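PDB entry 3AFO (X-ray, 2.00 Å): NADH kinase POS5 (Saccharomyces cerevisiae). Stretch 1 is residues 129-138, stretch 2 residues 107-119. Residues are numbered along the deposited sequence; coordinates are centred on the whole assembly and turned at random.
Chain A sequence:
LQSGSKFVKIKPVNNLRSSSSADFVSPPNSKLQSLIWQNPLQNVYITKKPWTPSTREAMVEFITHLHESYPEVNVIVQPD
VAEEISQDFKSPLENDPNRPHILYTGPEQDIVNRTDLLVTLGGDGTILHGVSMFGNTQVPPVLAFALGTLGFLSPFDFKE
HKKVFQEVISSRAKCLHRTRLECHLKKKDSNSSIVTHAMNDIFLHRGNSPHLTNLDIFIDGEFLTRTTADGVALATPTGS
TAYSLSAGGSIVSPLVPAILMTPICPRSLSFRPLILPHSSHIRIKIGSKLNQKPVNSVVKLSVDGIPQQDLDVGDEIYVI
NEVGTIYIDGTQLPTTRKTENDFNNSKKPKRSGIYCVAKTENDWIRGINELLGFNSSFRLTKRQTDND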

# COMPACT_ATOMS: atom_id res chain seq x y z
N HIS A 129 -11.86 27.92 0.58
CA HIS A 129 -12.76 28.85 -0.10
C HIS A 129 -12.31 30.31 0.06
O HIS A 129 -12.43 31.09 -0.88
CB HIS A 129 -14.22 28.69 0.36
CG HIS A 129 -14.71 27.27 0.30
ND1 HIS A 129 -15.74 26.81 1.10
CD2 HIS A 129 -14.31 26.21 -0.44
CE1 HIS A 129 -15.96 25.54 0.84
NE2 HIS A 129 -15.10 25.14 -0.09
N GLY A 130 -11.79 30.66 1.23
CA GLY A 130 -11.28 32.00 1.48
C GLY A 130 -10.10 32.36 0.60
O GLY A 130 -10.09 33.40 -0.06
N VAL A 131 -9.10 31.48 0.56
CA VAL A 131 -7.93 31.68 -0.29
C VAL A 131 -8.32 31.67 -1.78
O VAL A 131 -7.80 32.46 -2.58
CB VAL A 131 -6.85 30.62 0.03
CG1 VAL A 131 -5.72 30.64 -1.01
CG2 VAL A 131 -6.30 30.86 1.42
N SER A 132 -9.28 30.82 -2.12
CA SER A 132 -9.79 30.67 -3.48
C SER A 132 -10.24 31.98 -4.12
O SER A 132 -10.13 32.16 -5.33
CB SER A 132 -10.96 29.69 -3.48
OG SER A 132 -11.35 29.40 -4.79
N MET A 133 -10.77 32.87 -3.29
CA MET A 133 -11.15 34.22 -3.72
C MET A 133 -10.00 34.99 -4.34
O MET A 133 -10.21 35.76 -5.27
CB MET A 133 -11.67 35.02 -2.53
CG MET A 133 -13.16 35.24 -2.49
SD MET A 133 -13.43 36.76 -1.56
CE MET A 133 -15.17 37.04 -1.85
N PHE A 134 -8.79 34.79 -3.82
CA PHE A 134 -7.59 35.53 -4.25
C PHE A 134 -6.80 34.82 -5.35
O PHE A 134 -5.58 35.03 -5.49
CB PHE A 134 -6.70 35.81 -3.04
CG PHE A 134 -7.37 36.61 -1.96
CD1 PHE A 134 -7.32 38.00 -1.97
CD2 PHE A 134 -8.07 35.98 -0.94
CE1 PHE A 134 -7.95 38.75 -0.97
CE2 PHE A 134 -8.71 36.72 0.07
CZ PHE A 134 -8.64 38.12 0.05
N GLY A 135 -7.51 34.00 -6.13
CA GLY A 135 -6.92 33.16 -7.18
C GLY A 135 -5.96 33.85 -8.13
O GLY A 135 -4.78 33.49 -8.18
N ASN A 136 -6.44 34.84 -8.88
CA ASN A 136 -5.56 35.47 -9.88
C ASN A 136 -4.70 36.60 -9.33
O ASN A 136 -3.90 37.18 -10.06
CB ASN A 136 -6.36 35.92 -11.11
CG ASN A 136 -7.32 37.05 -10.81
OD1 ASN A 136 -7.86 37.14 -9.70
ND2 ASN A 136 -7.54 37.93 -11.79
N THR A 137 -4.83 36.91 -8.04
CA THR A 137 -3.98 37.93 -7.44
C THR A 137 -3.10 37.42 -6.29
O THR A 137 -2.95 36.21 -6.05
CB THR A 137 -4.80 39.16 -6.99
OG1 THR A 137 -3.91 40.24 -6.71
CG2 THR A 137 -5.63 38.84 -5.76
N GLN A 138 -2.49 38.37 -5.61
CA GLN A 138 -1.69 38.11 -4.44
C GLN A 138 -2.60 37.75 -3.27
O GLN A 138 -3.61 38.41 -3.05
CB GLN A 138 -0.95 39.40 -4.15
CG GLN A 138 -0.00 39.37 -3.00
CD GLN A 138 0.91 40.56 -3.04
OE1 GLN A 138 1.71 40.70 -3.97
NE2 GLN A 138 0.78 41.45 -2.06
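Stretch 2 (107-119) PEQDIVNRTDLLV

Two segments can pack closely without a single direct hydrogen bond between them when apolar side chains fit against one another. The contact between residues 129-138 and 107-119 of the yeast NADH kinase POS5 is a compact example, burying 478 Å² over both partners.

At its centre lies Phe134. Its CA-to-CB bond points sideways, but chi1 near -59° (m) brings the ring closer to stretch 2. Val112 covers one face of that ring with CG2, while its other methyl, CG1, is 3.8 Å from Phe134 CD1. The ring also reaches the helix backbone, with Phe134 CE1 3.7 Å from Val112 O. At the ring edge, near its plane, sits Thr115, whose CB is 3.9 Å from Phe134 CZ. The Thr115 hydroxyl is directed back into its own segment: OG1 donates to Ile111 O at 2.9 Å, which meets its hydrogen-bonding need locally and leaves its carbon skeleton to meet the ring. Leu118 CD2 approaches obliquely, 4.4 Å from Phe134 CE2.

That same leucine methyl carries the contact onto the helix that enters stretch 1 from earlier in the chain. Leu118 CD2 is 3.7 Å from Gly130 C and 4.0 Å from Val131 CG2. The absence of a side chain at Gly130 matters here, since an ideally placed CB would point toward stretch 2 and lie a tight 3.2 Å from Leu118 CD2.

The backbones explain how these residues come together. Stretch 2 starts with Pro107 as N-cap of a helix running from Glu108, passes through Thr115 and Asp116, and continues as a strand from Leu117. Within that strand, Leu117 points away from stretch 1 and Leu118 toward it, the alternation expected of extended chain. Stretch 1 enters in a helix, and a type I turn spans Ser132 to Gly135. The closest CA pairings are Phe134 with Val112 at 6.2 Å between their CA atoms, Met133 with Glu108 at 7.0 Å, and Gly130 with Leu118 at 7.5 Å. Gly130 thus lies by the strand, whereas Met133 and Phe134 lie by the helix, and the pairings follow no simple parallel or antiparallel register.

Beyond the ring, Thr137 extends the apolar patch, its CG2 only 3.4 Å from Val112 CG1. Met133 spans the way from this patch to the periphery. Met133 O lies 3.5 Å from Val112 CG2, Met133 SD is 4.4 Å from the same methyl, and Met133 CE reaches Glu108 OE2 at 3.3 Å.

There the polar edge begins. Water 1 donates to Met133 O at 2.7 Å and to Glu108 OE1 at 3.1 Å, joining two acceptors that could not hydrogen-bond to each other. The general lesson is that apolar packing can dominate such an interface while solvent completes its margin.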

# COMPACT_ATOMS: atom_id res chain seq x y z
N PRO A 107 -18.74 43.26 -3.74
CA PRO A 107 -18.36 42.15 -4.64
C PRO A 107 -16.91 41.69 -4.40
O PRO A 107 -16.07 42.48 -3.97
CB PRO A 107 -18.49 42.76 -6.04
CG PRO A 107 -19.25 44.07 -5.85
CD PRO A 107 -18.99 44.52 -4.47
N GLU A 108 -16.63 40.42 -4.71
CA GLU A 108 -15.31 39.80 -4.49
C GLU A 108 -14.15 40.69 -4.93
O GLU A 108 -13.24 40.95 -4.14
CB GLU A 108 -15.19 38.42 -5.19
CG GLU A 108 -16.50 37.63 -5.30
CD GLU A 108 -16.34 36.13 -5.06
OE1 GLU A 108 -15.54 35.47 -5.78
OE2 GLU A 108 -17.02 35.60 -4.15
N GLN A 109 -14.20 41.17 -6.17
CA GLN A 109 -13.14 42.01 -6.74
C GLN A 109 -12.85 43.21 -5.84
O GLN A 109 -11.69 43.55 -5.62
CB GLN A 109 -13.50 42.50 -8.15
CG GLN A 109 -14.38 41.56 -8.96
CD GLN A 109 -15.87 41.72 -8.65
OE1 GLN A 109 -16.52 40.80 -8.12
NE2 GLN A 109 -16.43 42.89 -8.98
N ASP A 110 -13.91 43.84 -5.33
CA ASP A 110 -13.77 44.94 -4.39
C ASP A 110 -13.10 44.50 -3.09
O ASP A 110 -12.24 45.19 -2.56
CB ASP A 110 -15.15 45.56 -4.09
CG ASP A 110 -15.64 46.52 -5.18
OD1 ASP A 110 -15.27 46.36 -6.36
OD2 ASP A 110 -16.40 47.45 -4.83
N ILE A 111 -13.50 43.33 -2.57
CA ILE A 111 -12.93 42.82 -1.32
C ILE A 111 -11.47 42.43 -1.51
O ILE A 111 -10.60 42.82 -0.71
CB ILE A 111 -13.74 41.61 -0.78
CG1 ILE A 111 -15.14 42.06 -0.33
CG2 ILE A 111 -12.99 40.90 0.36
CD1 ILE A 111 -16.01 40.95 0.23
N VAL A 112 -11.21 41.69 -2.58
CA VAL A 112 -9.88 41.19 -2.92
C VAL A 112 -8.80 42.29 -2.94
O VAL A 112 -7.69 42.10 -2.43
CB VAL A 112 -9.94 40.40 -4.26
CG1 VAL A 112 -8.57 40.19 -4.85
CG2 VAL A 112 -10.65 39.06 -4.05
N ASN A 113 -9.15 43.44 -3.52
CA ASN A 113 -8.25 44.59 -3.68
C ASN A 113 -7.87 45.31 -2.39
O ASN A 113 -6.88 46.04 -2.35
CB ASN A 113 -8.89 45.63 -4.61
CG ASN A 113 -9.07 45.13 -6.02
OD1 ASN A 113 -9.99 45.55 -6.72
ND2 ASN A 113 -8.19 44.22 -6.45
N ARG A 114 -8.67 45.11 -1.35
CA ARG A 114 -8.54 45.91 -0.14
C ARG A 114 -8.16 45.14 1.12
O ARG A 114 -7.83 45.74 2.13
CB ARG A 114 -9.80 46.75 0.05
CG ARG A 114 -9.83 47.91 -0.95
CD ARG A 114 -11.22 48.40 -1.20
NE ARG A 114 -11.20 49.50 -2.17
CZ ARG A 114 -11.50 49.37 -3.46
NH1 ARG A 114 -11.85 48.18 -3.96
NH2 ARG A 114 -11.45 50.43 -4.25
N THR A 115 -8.15 43.81 1.03
CA THR A 115 -7.81 42.97 2.17
C THR A 115 -6.32 42.98 2.55
O THR A 115 -5.46 42.65 1.74
CB THR A 115 -8.28 41.51 1.92
OG1 THR A 115 -9.71 41.49 1.76
CG2 THR A 115 -7.90 40.61 3.07
N ASP A 116 -6.01 43.36 3.79
CA ASP A 116 -4.65 43.22 4.33
C ASP A 116 -4.43 41.82 4.93
O ASP A 116 -3.32 41.29 4.92
CB ASP A 116 -4.37 44.25 5.44
CG ASP A 116 -4.62 45.71 5.01
OD1 ASP A 116 -4.72 45.98 3.79
OD2 ASP A 116 -4.70 46.57 5.92
N LEU A 117 -5.51 41.25 5.47
CA LEU A 117 -5.44 40.01 6.22
C LEU A 117 -6.73 39.23 6.07
O LEU A 117 -7.82 39.79 6.23
CB LEU A 117 -5.16 40.29 7.70
CG LEU A 117 -5.08 39.12 8.69
CD1 LEU A 117 -3.73 38.44 8.61
CD2 LEU A 117 -5.35 39.59 10.12
N LEU A 118 -6.60 37.94 5.75
CA LEU A 118 -7.72 37.01 5.72
C LEU A 118 -7.78 36.27 7.06
O LEU A 118 -6.79 35.66 7.46
CB LEU A 118 -7.59 36.03 4.54
CG LEU A 118 -8.52 34.80 4.50
CD1 LEU A 118 -10.00 35.21 4.38
CD2 LEU A 118 -8.14 33.81 3.38
N VAL A 119 -8.93 36.33 7.73
CA VAL A 119 -9.17 35.59 8.96
C VAL A 119 -10.30 34.59 8.69
O VAL A 119 -11.38 34.97 8.26
CB VAL A 119 -9.57 36.52 10.14
CG1 VAL A 119 -9.99 35.70 11.35
CG2 VAL A 119 -8.41 37.47 10.52
O HOH W 1 -12.59 36.41 -6.36